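PDB 5GHU: probable fimbrial chaperone YadV from Escherichia coli K-12, which probably acts as a periplasmic chaperone that helps fold pilin subunits and assemble fimbriae in the chaperone-usher pathway. Local coordinates for residues A[9-14]-A[119-124]. Residues are numbered along the deposited sequence; the frame is centred on the assembly and turned at random. Where two conformers were deposited one is given.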
loop_
_atom_site.group_PDB
_atom_site.type_symbol
_atom_site.label_atom_id
_atom_site.label_comp_id
_atom_site.label_asym_id
_atom_site.label_seq_id
_atom_site.Cartn_x
_atom_site.Cartn_y
_atom_site.Cartn_z
ATOM N N ARG A 9 -4.513 -5.184 -0.822
ATOM C CA ARG A 9 -4.764 -3.815 -1.248
ATOM C C ARG A 9 -6.027 -3.826 -2.086
ATOM O O ARG A 9 -6.502 -4.910 -2.483
ATOM C CB ARG A 9 -3.579 -3.195 -2.041
ATOM C CG ARG A 9 -3.333 -3.879 -3.450
ATOM C CD ARG A 9 -1.902 -4.518 -3.637
ATOM N NE ARG A 9 -0.800 -3.774 -3.015
ATOM C CZ ARG A 9 0.086 -2.903 -3.525
ATOM N NH1 ARG A 9 0.956 -2.494 -2.597
ATOM N NH2 ARG A 9 0.223 -2.534 -4.853
ATOM N N VAL A 10 -6.574 -2.639 -2.330
ATOM C CA VAL A 10 -7.794 -2.498 -3.163
ATOM C C VAL A 10 -7.457 -1.550 -4.309
ATOM O O VAL A 10 -6.904 -0.477 -4.081
ATOM C CB VAL A 10 -8.964 -1.891 -2.345
ATOM C CG1 VAL A 10 -10.246 -1.839 -3.225
ATOM C CG2 VAL A 10 -9.214 -2.680 -1.088
ATOM N N ILE A 11 -7.786 -1.929 -5.556
ATOM C CA ILE A 11 -7.632 -1.016 -6.675
ATOM C C ILE A 11 -9.012 -0.468 -7.013
ATOM O O ILE A 11 -9.965 -1.257 -7.222
ATOM C CB ILE A 11 -7.039 -1.729 -7.916
ATOM C CG1 ILE A 11 -5.719 -2.434 -7.557
ATOM C CG2 ILE A 11 -6.907 -0.746 -9.069
ATOM C CD1 ILE A 11 -4.596 -1.521 -6.929
ATOM N N TYR A 12 -9.120 0.870 -7.021
ATOM C CA TYR A 12 -10.396 1.536 -7.347
ATOM C C TYR A 12 -10.181 2.274 -8.671
ATOM O O TYR A 12 -9.586 3.332 -8.683
ATOM C CB TYR A 12 -10.816 2.506 -6.220
ATOM C CG TYR A 12 -12.264 2.944 -6.361
ATOM C CD1 TYR A 12 -12.690 3.669 -7.457
ATOM C CD2 TYR A 12 -13.160 2.690 -5.352
ATOM C CE1 TYR A 12 -14.036 4.044 -7.596
ATOM C CE2 TYR A 12 -14.482 3.073 -5.456
ATOM C CZ TYR A 12 -14.906 3.760 -6.579
ATOM O OH TYR A 12 -16.241 4.125 -6.675
ATOM N N LYS A 13 -10.650 1.684 -9.788
ATOM C CA LYS A 13 -10.515 2.348 -11.090
ATOM C C LYS A 13 -11.573 3.395 -11.202
ATOM O O LYS A 13 -12.702 3.192 -10.781
ATOM C CB LYS A 13 -10.592 1.288 -12.218
ATOM C CG LYS A 13 -9.400 0.308 -12.119
ATOM C CD LYS A 13 -9.458 -0.664 -13.307
ATOM C CE LYS A 13 -8.295 -1.659 -13.114
ATOM N NZ LYS A 13 -8.278 -2.644 -14.296
ATOM N N SER A 14 -11.218 4.547 -11.774
ATOM C CA SER A 14 -12.117 5.699 -11.705
ATOM C C SER A 14 -13.444 5.525 -12.436
ATOM O O SER A 14 -14.428 6.224 -12.142
ATOM C CB SER A 14 -11.393 6.944 -12.223
ATOM O OG SER A 14 -11.102 6.831 -13.606
ATOM N N LYS A 119 -4.088 -0.586 1.947
ATOM C CA LYS A 119 -4.118 0.545 1.005
ATOM C C LYS A 119 -5.204 0.388 -0.044
ATOM O O LYS A 119 -5.450 -0.718 -0.565
ATOM C CB LYS A 119 -2.783 0.662 0.278
ATOM C CG LYS A 119 -1.646 1.044 1.229
ATOM C CD LYS A 119 -0.288 0.828 0.475
ATOM C CE LYS A 119 0.951 0.898 1.376
ATOM N NZ LYS A 119 2.177 0.412 0.632
ATOM N N LEU A 120 -5.807 1.524 -0.370
ATOM C CA LEU A 120 -6.698 1.612 -1.546
ATOM C C LEU A 120 -6.043 2.571 -2.534
ATOM O O LEU A 120 -5.675 3.696 -2.187
ATOM C CB LEU A 120 -8.091 2.111 -1.153
ATOM C CG LEU A 120 -9.016 2.284 -2.378
ATOM C CD1 LEU A 120 -10.484 1.946 -1.968
ATOM C CD2 LEU A 120 -8.945 3.703 -2.931
ATOM N N PHE A 121 -5.841 2.127 -3.770
ATOM C CA PHE A 121 -5.267 3.012 -4.780
ATOM C C PHE A 121 -6.356 3.426 -5.718
ATOM O O PHE A 121 -6.947 2.555 -6.409
ATOM C CB PHE A 121 -4.133 2.308 -5.575
ATOM C CG PHE A 121 -2.969 1.900 -4.709
ATOM C CD1 PHE A 121 -2.002 2.805 -4.407
ATOM C CD2 PHE A 121 -2.858 0.598 -4.192
ATOM C CE1 PHE A 121 -0.890 2.444 -3.610
ATOM C CE2 PHE A 121 -1.757 0.246 -3.327
ATOM C CZ PHE A 121 -0.777 1.161 -3.065
ATOM N N TYR A 122 -6.625 4.728 -5.745
ATOM C CA TYR A 122 -7.575 5.292 -6.709
ATOM C C TYR A 122 -6.823 5.554 -8.016
ATOM O O TYR A 122 -5.836 6.316 -8.036
ATOM C CB TYR A 122 -8.195 6.580 -6.141
ATOM C CG TYR A 122 -9.227 7.137 -7.098
ATOM C CD1 TYR A 122 -10.521 6.649 -7.099
ATOM C CD2 TYR A 122 -8.894 8.178 -7.954
ATOM C CE1 TYR A 122 -11.483 7.208 -7.957
ATOM C CE2 TYR A 122 -9.850 8.759 -8.781
ATOM C CZ TYR A 122 -11.115 8.251 -8.791
ATOM O OH TYR A 122 -12.073 8.832 -9.635
ATOM N N ARG A 123 -7.265 4.890 -9.118
ATOM C CA ARG A 123 -6.517 4.900 -10.362
ATOM C C ARG A 123 -7.391 5.510 -11.465
ATOM O O ARG A 123 -8.296 4.858 -11.987
ATOM C CB ARG A 123 -6.096 3.481 -10.753
ATOM C CG ARG A 123 -5.231 3.474 -12.006
ATOM C CD ARG A 123 -4.803 2.042 -12.360
ATOM N NE ARG A 123 -3.856 1.667 -11.291
ATOM C CZ ARG A 123 -3.603 0.403 -10.986
ATOM N NH1 ARG A 123 -4.139 -0.593 -11.709
ATOM N NH2 ARG A 123 -2.793 0.119 -9.966
ATOM N N PRO A 124 -7.126 6.774 -11.821
ATOM C CA PRO A 124 -7.814 7.330 -12.998
ATOM C C PRO A 124 -7.548 6.473 -14.226
ATOM O O PRO A 124 -6.438 5.983 -14.417
ATOM C CB PRO A 124 -7.186 8.725 -13.156
ATOM C CG PRO A 124 -6.656 9.061 -11.727
ATOM C CD PRO A 124 -6.172 7.719 -11.192
HETATM O O HOH W 1 -14.682 7.471 -9.781
#
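Y12 and Y122 meet on the inner face of a parallel strand pair in the immunoglobulin-like N-terminal domain of a PapD-type chaperone. Strand 9-13 runs beside the end of strand 114-123 and borders the mixed sheet. The tyrosines are in register, so both leave on the same face; with CG anti to the backbone N (chi1 -177° in Y122), each ring lies beside its own carbonyl carbon. Their CD1 atoms come within 3.7 Å, and the planes are tilted 34° apart. Y12 OH is hydrogen-bonded to Y74 N, and F53 packs edge-to-face with the Y12 ring. V10 CG1 touches L120 CD1 on this face. An alanine in place of Y122 would probably open a gap beside the Y12 ring and leave the water at S14 without one partner.

The other face carries R9, I11, F121 and R123. In one R9 conformer F121 CE2 lies over a face of the guanidinium, the planes well tilted. I11 CD1 lies 3.9 Å from F121 CD2, while I11 CG2 covers one face of the R123 guanidinium. R123 also forms salt bridges with E85 and D211.

Four backbone hydrogen bonds join the strands; a fifth, S14 N to R123 O, follows just past 9-13. Y12 N to F121 O is nearly straight (176°). Beyond them a water donates to S14 O at 2.7 Å and lies at the Y122 ring edge, 2.9 Å from OH.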